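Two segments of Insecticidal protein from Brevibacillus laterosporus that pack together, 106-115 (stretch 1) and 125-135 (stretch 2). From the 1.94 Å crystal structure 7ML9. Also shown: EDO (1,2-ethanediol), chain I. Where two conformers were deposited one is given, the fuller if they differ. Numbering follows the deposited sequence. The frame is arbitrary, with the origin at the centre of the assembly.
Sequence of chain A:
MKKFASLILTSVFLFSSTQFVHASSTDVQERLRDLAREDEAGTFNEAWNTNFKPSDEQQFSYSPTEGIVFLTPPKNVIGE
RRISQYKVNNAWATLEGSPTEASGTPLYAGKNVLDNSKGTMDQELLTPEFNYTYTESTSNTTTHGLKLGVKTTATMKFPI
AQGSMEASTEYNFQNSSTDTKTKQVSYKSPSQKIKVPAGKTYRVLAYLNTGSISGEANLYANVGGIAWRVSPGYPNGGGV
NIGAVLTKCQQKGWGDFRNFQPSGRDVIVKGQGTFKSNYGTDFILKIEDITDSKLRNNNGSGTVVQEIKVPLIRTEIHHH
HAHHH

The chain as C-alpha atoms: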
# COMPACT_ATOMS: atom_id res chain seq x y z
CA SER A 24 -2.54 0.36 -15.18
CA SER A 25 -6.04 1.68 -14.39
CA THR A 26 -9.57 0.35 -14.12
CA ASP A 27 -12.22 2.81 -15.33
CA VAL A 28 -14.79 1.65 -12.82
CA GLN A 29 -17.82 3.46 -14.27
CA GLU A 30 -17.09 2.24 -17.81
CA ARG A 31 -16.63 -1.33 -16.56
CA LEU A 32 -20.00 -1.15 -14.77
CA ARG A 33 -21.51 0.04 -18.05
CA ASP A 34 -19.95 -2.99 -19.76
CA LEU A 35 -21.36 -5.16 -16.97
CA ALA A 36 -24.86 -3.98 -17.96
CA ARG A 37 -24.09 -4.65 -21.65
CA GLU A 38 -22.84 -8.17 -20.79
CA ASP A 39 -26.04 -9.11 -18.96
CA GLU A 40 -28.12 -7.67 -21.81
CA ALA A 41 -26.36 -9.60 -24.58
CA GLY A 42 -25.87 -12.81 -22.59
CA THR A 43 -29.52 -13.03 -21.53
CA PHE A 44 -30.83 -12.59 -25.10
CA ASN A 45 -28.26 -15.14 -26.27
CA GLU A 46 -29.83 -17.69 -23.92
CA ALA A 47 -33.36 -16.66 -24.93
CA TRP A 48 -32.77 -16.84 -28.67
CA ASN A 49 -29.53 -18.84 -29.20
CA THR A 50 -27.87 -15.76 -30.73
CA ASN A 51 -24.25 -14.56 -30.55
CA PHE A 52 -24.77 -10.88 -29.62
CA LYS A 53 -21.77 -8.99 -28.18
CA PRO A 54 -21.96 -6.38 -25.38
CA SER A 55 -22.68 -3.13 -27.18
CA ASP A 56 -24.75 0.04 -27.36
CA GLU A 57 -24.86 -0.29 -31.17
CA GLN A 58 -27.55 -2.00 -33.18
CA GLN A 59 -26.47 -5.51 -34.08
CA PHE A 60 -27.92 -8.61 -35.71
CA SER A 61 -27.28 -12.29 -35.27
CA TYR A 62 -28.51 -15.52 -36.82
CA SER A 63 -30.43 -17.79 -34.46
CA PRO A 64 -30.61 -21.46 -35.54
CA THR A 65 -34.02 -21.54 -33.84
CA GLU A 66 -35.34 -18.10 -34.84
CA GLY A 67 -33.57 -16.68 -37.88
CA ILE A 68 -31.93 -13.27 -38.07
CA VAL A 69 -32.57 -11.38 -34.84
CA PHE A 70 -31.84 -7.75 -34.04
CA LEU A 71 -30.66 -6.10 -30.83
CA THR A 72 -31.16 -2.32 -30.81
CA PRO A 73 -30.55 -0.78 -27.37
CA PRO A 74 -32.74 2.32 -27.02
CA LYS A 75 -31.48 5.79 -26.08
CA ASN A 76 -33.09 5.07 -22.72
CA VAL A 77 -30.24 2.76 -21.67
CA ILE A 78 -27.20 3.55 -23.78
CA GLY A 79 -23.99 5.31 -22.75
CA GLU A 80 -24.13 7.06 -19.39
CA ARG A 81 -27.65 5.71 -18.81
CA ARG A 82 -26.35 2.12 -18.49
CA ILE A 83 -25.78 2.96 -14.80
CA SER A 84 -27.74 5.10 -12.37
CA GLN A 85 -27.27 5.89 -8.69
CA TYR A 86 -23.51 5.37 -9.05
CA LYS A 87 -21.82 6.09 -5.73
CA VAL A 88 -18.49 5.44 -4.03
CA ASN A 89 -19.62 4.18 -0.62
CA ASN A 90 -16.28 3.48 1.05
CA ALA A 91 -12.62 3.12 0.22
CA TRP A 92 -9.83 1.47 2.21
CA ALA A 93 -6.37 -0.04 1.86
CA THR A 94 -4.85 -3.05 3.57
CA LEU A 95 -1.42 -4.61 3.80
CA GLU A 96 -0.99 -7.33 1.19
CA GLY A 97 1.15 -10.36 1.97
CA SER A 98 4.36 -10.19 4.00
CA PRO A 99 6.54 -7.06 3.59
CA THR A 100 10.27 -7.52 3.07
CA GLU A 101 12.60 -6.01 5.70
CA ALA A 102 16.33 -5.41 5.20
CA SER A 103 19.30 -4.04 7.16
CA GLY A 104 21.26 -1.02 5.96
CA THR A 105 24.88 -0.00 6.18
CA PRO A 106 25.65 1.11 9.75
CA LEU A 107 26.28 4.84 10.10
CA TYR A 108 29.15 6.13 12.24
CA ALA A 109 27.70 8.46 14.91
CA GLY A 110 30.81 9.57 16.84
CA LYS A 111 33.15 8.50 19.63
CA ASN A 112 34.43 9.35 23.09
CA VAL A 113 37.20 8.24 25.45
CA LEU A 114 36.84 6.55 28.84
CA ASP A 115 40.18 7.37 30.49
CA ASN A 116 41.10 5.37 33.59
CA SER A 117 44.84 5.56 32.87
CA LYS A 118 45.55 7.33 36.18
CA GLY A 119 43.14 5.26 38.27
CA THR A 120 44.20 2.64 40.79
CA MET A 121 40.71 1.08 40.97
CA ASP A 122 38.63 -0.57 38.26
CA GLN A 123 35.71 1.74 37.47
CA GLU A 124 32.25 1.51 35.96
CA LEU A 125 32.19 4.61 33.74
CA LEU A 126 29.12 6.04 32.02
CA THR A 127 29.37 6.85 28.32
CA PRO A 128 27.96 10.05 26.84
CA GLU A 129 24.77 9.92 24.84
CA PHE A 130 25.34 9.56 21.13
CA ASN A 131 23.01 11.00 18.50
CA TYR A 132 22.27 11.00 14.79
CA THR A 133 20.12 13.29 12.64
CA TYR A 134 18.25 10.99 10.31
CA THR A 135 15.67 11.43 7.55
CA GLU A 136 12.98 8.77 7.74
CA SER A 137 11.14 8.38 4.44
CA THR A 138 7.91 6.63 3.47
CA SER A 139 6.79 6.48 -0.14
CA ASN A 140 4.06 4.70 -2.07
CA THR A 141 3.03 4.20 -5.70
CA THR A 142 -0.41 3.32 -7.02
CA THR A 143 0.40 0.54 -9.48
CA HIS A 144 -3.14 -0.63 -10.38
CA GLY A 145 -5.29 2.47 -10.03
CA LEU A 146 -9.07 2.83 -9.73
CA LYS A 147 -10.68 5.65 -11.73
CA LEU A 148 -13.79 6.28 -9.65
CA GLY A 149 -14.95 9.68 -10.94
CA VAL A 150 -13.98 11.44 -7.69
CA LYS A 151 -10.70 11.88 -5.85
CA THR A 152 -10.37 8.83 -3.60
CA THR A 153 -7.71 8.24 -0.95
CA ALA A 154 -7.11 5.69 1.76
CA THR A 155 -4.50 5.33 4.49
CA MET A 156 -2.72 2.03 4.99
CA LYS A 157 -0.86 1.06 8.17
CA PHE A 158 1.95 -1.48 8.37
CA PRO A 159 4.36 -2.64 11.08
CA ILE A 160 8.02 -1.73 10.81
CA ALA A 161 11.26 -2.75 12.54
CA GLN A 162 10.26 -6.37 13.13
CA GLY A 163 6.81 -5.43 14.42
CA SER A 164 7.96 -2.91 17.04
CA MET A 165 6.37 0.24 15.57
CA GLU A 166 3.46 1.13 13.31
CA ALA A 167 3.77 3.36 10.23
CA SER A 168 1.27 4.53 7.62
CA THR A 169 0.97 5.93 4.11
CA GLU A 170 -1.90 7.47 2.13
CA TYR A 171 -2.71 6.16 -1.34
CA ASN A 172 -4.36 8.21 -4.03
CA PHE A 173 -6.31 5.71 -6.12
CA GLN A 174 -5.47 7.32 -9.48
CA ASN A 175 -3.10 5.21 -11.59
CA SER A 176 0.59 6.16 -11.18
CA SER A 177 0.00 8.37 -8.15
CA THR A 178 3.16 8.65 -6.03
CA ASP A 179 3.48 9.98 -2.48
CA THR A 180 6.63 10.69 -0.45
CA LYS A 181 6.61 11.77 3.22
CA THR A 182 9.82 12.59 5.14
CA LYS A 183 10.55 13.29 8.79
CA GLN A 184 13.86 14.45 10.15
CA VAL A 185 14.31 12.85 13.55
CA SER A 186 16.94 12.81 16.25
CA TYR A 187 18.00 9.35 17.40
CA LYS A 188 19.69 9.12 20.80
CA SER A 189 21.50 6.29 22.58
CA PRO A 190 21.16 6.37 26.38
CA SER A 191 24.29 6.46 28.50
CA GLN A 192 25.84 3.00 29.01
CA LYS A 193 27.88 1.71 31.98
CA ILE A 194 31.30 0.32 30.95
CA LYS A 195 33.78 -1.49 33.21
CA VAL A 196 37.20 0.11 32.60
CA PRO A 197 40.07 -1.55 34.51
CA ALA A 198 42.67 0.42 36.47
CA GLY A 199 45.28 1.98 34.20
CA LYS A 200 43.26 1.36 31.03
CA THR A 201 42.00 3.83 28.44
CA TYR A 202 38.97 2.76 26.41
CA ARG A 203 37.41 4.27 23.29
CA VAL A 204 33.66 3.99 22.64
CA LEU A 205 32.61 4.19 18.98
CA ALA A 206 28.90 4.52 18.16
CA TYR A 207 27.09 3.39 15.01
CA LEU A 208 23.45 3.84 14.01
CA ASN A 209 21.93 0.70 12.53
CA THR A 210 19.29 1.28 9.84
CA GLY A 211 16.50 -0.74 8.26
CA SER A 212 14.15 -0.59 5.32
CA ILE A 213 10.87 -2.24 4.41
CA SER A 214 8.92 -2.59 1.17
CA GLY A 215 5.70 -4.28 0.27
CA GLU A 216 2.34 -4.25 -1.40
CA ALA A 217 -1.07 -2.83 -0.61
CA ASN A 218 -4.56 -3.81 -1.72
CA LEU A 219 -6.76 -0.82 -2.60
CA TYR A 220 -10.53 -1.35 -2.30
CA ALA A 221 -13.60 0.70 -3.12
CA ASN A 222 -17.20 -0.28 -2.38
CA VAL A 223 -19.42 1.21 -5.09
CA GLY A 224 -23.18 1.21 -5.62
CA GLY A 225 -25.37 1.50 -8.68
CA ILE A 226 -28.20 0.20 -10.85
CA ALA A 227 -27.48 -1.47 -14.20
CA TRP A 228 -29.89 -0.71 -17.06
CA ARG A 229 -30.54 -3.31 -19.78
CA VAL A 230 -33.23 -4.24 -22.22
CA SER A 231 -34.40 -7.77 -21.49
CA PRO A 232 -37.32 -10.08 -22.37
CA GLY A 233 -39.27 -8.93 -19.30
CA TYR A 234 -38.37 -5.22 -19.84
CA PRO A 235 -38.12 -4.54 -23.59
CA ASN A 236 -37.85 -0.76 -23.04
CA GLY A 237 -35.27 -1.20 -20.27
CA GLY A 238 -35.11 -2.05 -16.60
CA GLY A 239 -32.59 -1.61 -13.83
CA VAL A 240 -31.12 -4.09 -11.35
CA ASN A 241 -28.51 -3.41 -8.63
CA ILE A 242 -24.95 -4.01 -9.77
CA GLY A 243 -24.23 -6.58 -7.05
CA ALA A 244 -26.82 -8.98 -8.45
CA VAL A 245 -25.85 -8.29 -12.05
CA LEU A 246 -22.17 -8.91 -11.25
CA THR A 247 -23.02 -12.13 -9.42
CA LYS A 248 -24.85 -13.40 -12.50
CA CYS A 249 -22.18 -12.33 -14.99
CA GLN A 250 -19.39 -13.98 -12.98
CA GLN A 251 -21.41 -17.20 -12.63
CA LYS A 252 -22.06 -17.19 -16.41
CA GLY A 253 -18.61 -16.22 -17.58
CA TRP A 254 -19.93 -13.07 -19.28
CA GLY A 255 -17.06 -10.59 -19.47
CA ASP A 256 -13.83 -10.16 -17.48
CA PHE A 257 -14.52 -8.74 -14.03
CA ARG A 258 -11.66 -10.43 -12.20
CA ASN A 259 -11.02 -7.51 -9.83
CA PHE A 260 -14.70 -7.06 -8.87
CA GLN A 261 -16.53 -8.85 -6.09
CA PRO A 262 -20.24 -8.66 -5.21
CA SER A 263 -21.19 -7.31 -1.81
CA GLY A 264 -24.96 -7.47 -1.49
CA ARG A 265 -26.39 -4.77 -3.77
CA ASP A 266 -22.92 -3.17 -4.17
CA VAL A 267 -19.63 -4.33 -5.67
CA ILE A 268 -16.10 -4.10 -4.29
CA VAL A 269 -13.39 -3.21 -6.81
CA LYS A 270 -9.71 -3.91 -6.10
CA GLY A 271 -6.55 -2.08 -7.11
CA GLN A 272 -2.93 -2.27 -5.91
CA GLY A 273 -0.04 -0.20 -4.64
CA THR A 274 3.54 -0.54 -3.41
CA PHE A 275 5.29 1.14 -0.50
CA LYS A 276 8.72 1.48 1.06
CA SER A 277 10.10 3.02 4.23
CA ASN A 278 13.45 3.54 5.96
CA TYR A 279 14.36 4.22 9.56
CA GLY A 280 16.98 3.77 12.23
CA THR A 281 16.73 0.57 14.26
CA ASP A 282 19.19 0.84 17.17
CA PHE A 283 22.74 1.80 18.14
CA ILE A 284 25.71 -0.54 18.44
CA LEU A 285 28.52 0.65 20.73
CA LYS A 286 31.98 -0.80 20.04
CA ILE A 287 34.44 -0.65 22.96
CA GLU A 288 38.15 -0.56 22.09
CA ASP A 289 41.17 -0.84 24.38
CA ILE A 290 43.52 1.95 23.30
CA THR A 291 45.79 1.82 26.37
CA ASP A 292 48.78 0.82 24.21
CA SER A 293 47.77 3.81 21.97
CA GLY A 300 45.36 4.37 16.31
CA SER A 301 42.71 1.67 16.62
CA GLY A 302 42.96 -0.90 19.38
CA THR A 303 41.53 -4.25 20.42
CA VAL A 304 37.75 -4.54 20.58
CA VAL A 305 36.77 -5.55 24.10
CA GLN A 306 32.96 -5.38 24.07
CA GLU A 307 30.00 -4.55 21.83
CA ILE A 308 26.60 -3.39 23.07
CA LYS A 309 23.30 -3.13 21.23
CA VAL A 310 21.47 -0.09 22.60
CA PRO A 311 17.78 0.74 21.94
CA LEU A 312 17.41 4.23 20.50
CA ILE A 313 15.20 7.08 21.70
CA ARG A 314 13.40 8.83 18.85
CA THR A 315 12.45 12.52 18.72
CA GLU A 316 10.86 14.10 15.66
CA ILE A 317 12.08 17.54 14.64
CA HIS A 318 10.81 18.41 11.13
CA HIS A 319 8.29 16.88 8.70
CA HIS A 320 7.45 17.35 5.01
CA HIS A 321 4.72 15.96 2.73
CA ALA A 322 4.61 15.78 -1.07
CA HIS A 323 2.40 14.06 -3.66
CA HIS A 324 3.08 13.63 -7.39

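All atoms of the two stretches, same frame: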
# COMPACT_ATOMS: atom_id res chain seq x y z
N PRO A 106 25.61 0.34 8.51
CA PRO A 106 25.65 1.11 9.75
C PRO A 106 26.33 2.46 9.54
O PRO A 106 27.24 2.61 8.72
CB PRO A 106 26.46 0.22 10.70
CG PRO A 106 26.39 -1.16 10.09
CD PRO A 106 26.37 -0.92 8.61
N LEU A 107 25.85 3.46 10.27
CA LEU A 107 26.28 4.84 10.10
C LEU A 107 27.07 5.26 11.33
O LEU A 107 26.54 5.23 12.44
CB LEU A 107 25.08 5.76 9.86
CG LEU A 107 24.26 5.45 8.59
CD1 LEU A 107 22.93 6.22 8.55
CD2 LEU A 107 25.08 5.70 7.34
N TYR A 108 28.32 5.65 11.13
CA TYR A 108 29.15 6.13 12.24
C TYR A 108 28.56 7.40 12.86
O TYR A 108 28.30 8.38 12.16
CB TYR A 108 30.57 6.39 11.72
CG TYR A 108 31.49 6.96 12.77
CD1 TYR A 108 31.77 6.26 13.93
CD2 TYR A 108 32.06 8.22 12.60
CE1 TYR A 108 32.62 6.78 14.90
CE2 TYR A 108 32.90 8.76 13.56
CZ TYR A 108 33.18 8.03 14.70
OH TYR A 108 34.02 8.56 15.65
N ALA A 109 28.34 7.37 14.18
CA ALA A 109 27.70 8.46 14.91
C ALA A 109 28.65 9.28 15.78
O ALA A 109 28.26 10.36 16.25
CB ALA A 109 26.57 7.92 15.80
N GLY A 110 29.87 8.80 16.05
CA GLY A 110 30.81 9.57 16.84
C GLY A 110 31.55 8.68 17.83
O GLY A 110 31.40 7.45 17.83
N LYS A 111 32.36 9.30 18.68
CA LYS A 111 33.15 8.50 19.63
C LYS A 111 33.50 9.33 20.85
O LYS A 111 33.45 10.56 20.82
CB LYS A 111 34.41 7.96 18.98
CG LYS A 111 35.44 9.01 18.56
CD LYS A 111 36.51 8.34 17.69
CE LYS A 111 37.68 9.27 17.34
NZ LYS A 111 37.76 10.47 18.21
N ASN A 112 33.90 8.65 21.92
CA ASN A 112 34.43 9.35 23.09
C ASN A 112 35.36 8.40 23.84
O ASN A 112 35.38 7.19 23.59
CB ASN A 112 33.31 9.85 24.02
CG ASN A 112 32.70 11.19 23.55
OD1 ASN A 112 31.50 11.27 23.28
ND2 ASN A 112 33.52 12.25 23.49
N VAL A 113 36.15 8.97 24.75
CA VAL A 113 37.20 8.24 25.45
C VAL A 113 36.79 8.05 26.90
O VAL A 113 36.24 8.97 27.53
CB VAL A 113 38.56 8.95 25.35
CG1 VAL A 113 39.61 8.21 26.15
CG2 VAL A 113 38.99 9.06 23.90
N LEU A 114 37.04 6.86 27.43
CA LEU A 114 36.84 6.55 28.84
C LEU A 114 38.24 6.32 29.42
O LEU A 114 38.83 5.26 29.22
CB LEU A 114 35.93 5.34 29.01
CG LEU A 114 34.50 5.43 28.44
CD1 LEU A 114 33.77 4.09 28.68
CD2 LEU A 114 33.72 6.60 29.03
N ASP A 115 38.77 7.33 30.11
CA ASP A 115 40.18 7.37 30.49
C ASP A 115 40.31 7.00 31.96
O ASP A 115 40.00 7.81 32.84
CB ASP A 115 40.77 8.75 30.22
CG ASP A 115 42.28 8.81 30.49
OD1 ASP A 115 42.88 7.79 30.87
OD2 ASP A 115 42.86 9.89 30.30
N LEU A 125 32.24 3.25 34.28
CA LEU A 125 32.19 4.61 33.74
C LEU A 125 31.04 4.72 32.75
O LEU A 125 30.86 3.85 31.89
CB LEU A 125 33.52 4.96 33.06
CG LEU A 125 34.73 4.93 33.99
CD1 LEU A 125 36.03 5.30 33.25
CD2 LEU A 125 34.47 5.86 35.14
N LEU A 126 30.25 5.78 32.89
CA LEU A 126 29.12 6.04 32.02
C LEU A 126 29.56 6.74 30.74
O LEU A 126 30.32 7.72 30.78
CB LEU A 126 28.09 6.90 32.75
CG LEU A 126 27.37 6.14 33.86
CD1 LEU A 126 26.78 7.10 34.88
CD2 LEU A 126 26.27 5.27 33.22
N THR A 127 29.10 6.22 29.60
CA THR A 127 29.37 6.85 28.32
C THR A 127 28.49 8.08 28.14
O THR A 127 27.47 8.24 28.81
CB THR A 127 29.11 5.88 27.16
OG1 THR A 127 27.71 5.60 27.07
CG2 THR A 127 29.88 4.60 27.33
N PRO A 128 28.88 8.99 27.25
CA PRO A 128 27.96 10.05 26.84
C PRO A 128 26.80 9.44 26.06
O PRO A 128 26.80 8.26 25.70
CB PRO A 128 28.81 10.96 25.95
CG PRO A 128 30.24 10.55 26.21
CD PRO A 128 30.19 9.10 26.59
N GLU A 129 25.78 10.26 25.83
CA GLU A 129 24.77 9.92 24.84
C GLU A 129 25.31 10.19 23.45
O GLU A 129 25.99 11.19 23.22
CB GLU A 129 23.49 10.72 25.08
CG GLU A 129 22.80 10.31 26.34
CD GLU A 129 21.60 11.18 26.65
OE1 GLU A 129 21.48 12.25 26.03
OE2 GLU A 129 20.80 10.78 27.52
N PHE A 130 25.03 9.29 22.52
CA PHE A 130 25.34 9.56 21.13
C PHE A 130 24.04 9.93 20.42
O PHE A 130 22.95 9.75 20.96
CB PHE A 130 26.03 8.37 20.48
CG PHE A 130 27.39 8.05 21.08
CD1 PHE A 130 27.50 7.18 22.16
CD2 PHE A 130 28.55 8.61 20.56
CE1 PHE A 130 28.74 6.88 22.71
CE2 PHE A 130 29.81 8.32 21.11
CZ PHE A 130 29.89 7.45 22.18
N ASN A 131 24.17 10.49 19.22
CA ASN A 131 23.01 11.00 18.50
C ASN A 131 23.25 10.88 17.00
O ASN A 131 24.38 10.70 16.54
CB ASN A 131 22.70 12.45 18.86
CG ASN A 131 23.65 13.44 18.19
OD1 ASN A 131 23.48 13.79 17.01
ND2 ASN A 131 24.65 13.90 18.94
N TYR A 132 22.16 10.99 16.24
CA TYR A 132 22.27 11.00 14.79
C TYR A 132 21.04 11.73 14.27
O TYR A 132 19.95 11.56 14.82
CB TYR A 132 22.35 9.59 14.19
CG TYR A 132 23.03 9.54 12.85
CD1 TYR A 132 22.30 9.72 11.68
CD2 TYR A 132 24.40 9.34 12.74
CE1 TYR A 132 22.92 9.71 10.44
CE2 TYR A 132 25.02 9.32 11.51
CZ TYR A 132 24.27 9.50 10.36
OH TYR A 132 24.89 9.48 9.15
N THR A 133 21.23 12.57 13.26
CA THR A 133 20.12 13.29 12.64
C THR A 133 19.78 12.55 11.36
O THR A 133 20.58 12.50 10.42
CB THR A 133 20.48 14.75 12.38
OG1 THR A 133 20.68 15.39 13.65
CG2 THR A 133 19.33 15.45 11.62
N TYR A 134 18.60 11.96 11.33
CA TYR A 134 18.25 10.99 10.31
C TYR A 134 16.96 11.41 9.62
O TYR A 134 16.05 11.92 10.27
CB TYR A 134 18.08 9.61 10.95
CG TYR A 134 18.00 8.48 9.95
CD1 TYR A 134 19.15 7.98 9.35
CD2 TYR A 134 16.77 7.92 9.60
CE1 TYR A 134 19.09 6.94 8.43
CE2 TYR A 134 16.70 6.88 8.69
CZ TYR A 134 17.86 6.40 8.09
OH TYR A 134 17.78 5.36 7.18
N THR A 135 16.89 11.18 8.32
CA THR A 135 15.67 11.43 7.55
C THR A 135 14.97 10.10 7.29
O THR A 135 15.40 9.32 6.44
CB THR A 135 15.98 12.15 6.25
OG1 THR A 135 16.61 13.40 6.53
CG2 THR A 135 14.68 12.38 5.45
C1 EDO I . 40.17 8.81 20.56
O1 EDO I . 38.89 9.43 20.48
C2 EDO I . 40.82 8.76 19.18
O2 EDO I . 41.26 7.42 18.95
O HOH W 1 27.02 11.23 18.22

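How do the two backbones lie against each other? Stretch 1 is a strand from Leu107 to Asp115, and the strand of stretch 2 that carries Tyr132 and runs on past Thr135 runs nearly opposite to it, with 148° between their directions and 6.5 Å between their axes at closest approach. That is too wide for a backbone ladder, and no direct hydrogen bond crosses the contact. The chains come nearest at Ala109 and Tyr132, whose CA atoms are 6.0 Å apart. There water 1 fills the gap, donating to Ala109 O at 2.5 Å and accepting from Asn131 N at 3.1 Å, so a solvent molecule stands between the two backbones. Everything else that joins them is side-chain packing.

What fills the space at the Leu107 end? Two tyrosine rings from stretch 2 receive one leucine. Leu107 CB lies 3.9 Å from Tyr132 CZ, while Leu107 CD1 reaches the edge of the neighbouring ring, 3.9 Å from Tyr134 CE1. The Tyr132 ring turns one edge to the backbone of stretch 1, and that edge meets two further groups: Tyr108 O is 3.5 Å from Tyr132 CE2, and Ala109 CB is 4.0 Å from Tyr132 CD2. The small methyl of Ala109 also settles 3.6 Å from Asn131 O, a close fit between a short side chain and the opposing main chain.

Why does the large ring of Phe130 fit beside the middle of stretch 1? Gly110 presents bare backbone there, and its C atom lies 3.7 Å from Phe130 CE2. An ideal CB on Gly110 would sit 4.0 Å from Phe130 CD2, which the ring could tolerate; the stricter demand comes from the glycine's own backbone angles, which would jam a CB against the preceding carbonyl oxygen. Lys111 N approaches the ring edge, 3.7 Å from Phe130 CE2. Next along, Asn112 points toward stretch 2 and rests its OD1 3.3 Å from Pro128 CG, a van der Waals contact with the proline ring.

How is the far end closed? Leu114, buried and pointing toward stretch 2, is the bump, and the segment from Leu125 to Thr127 bends around it. Leu114 CB meets Leu125 CD1 at 4.2 Å, Leu114 CD2 lies 4.0 Å from Leu126 O, and Leu114 CD1 touches Thr127 CG2 at 4.1 Å. Thr127 offers this methyl to the leucine while its hydroxyl is engaged within its own stretch, Thr127 OG1 donating to Pro128 O at 3.1 Å. The threonine thus satisfies its polar group and still lends a greasy surface to the pocket.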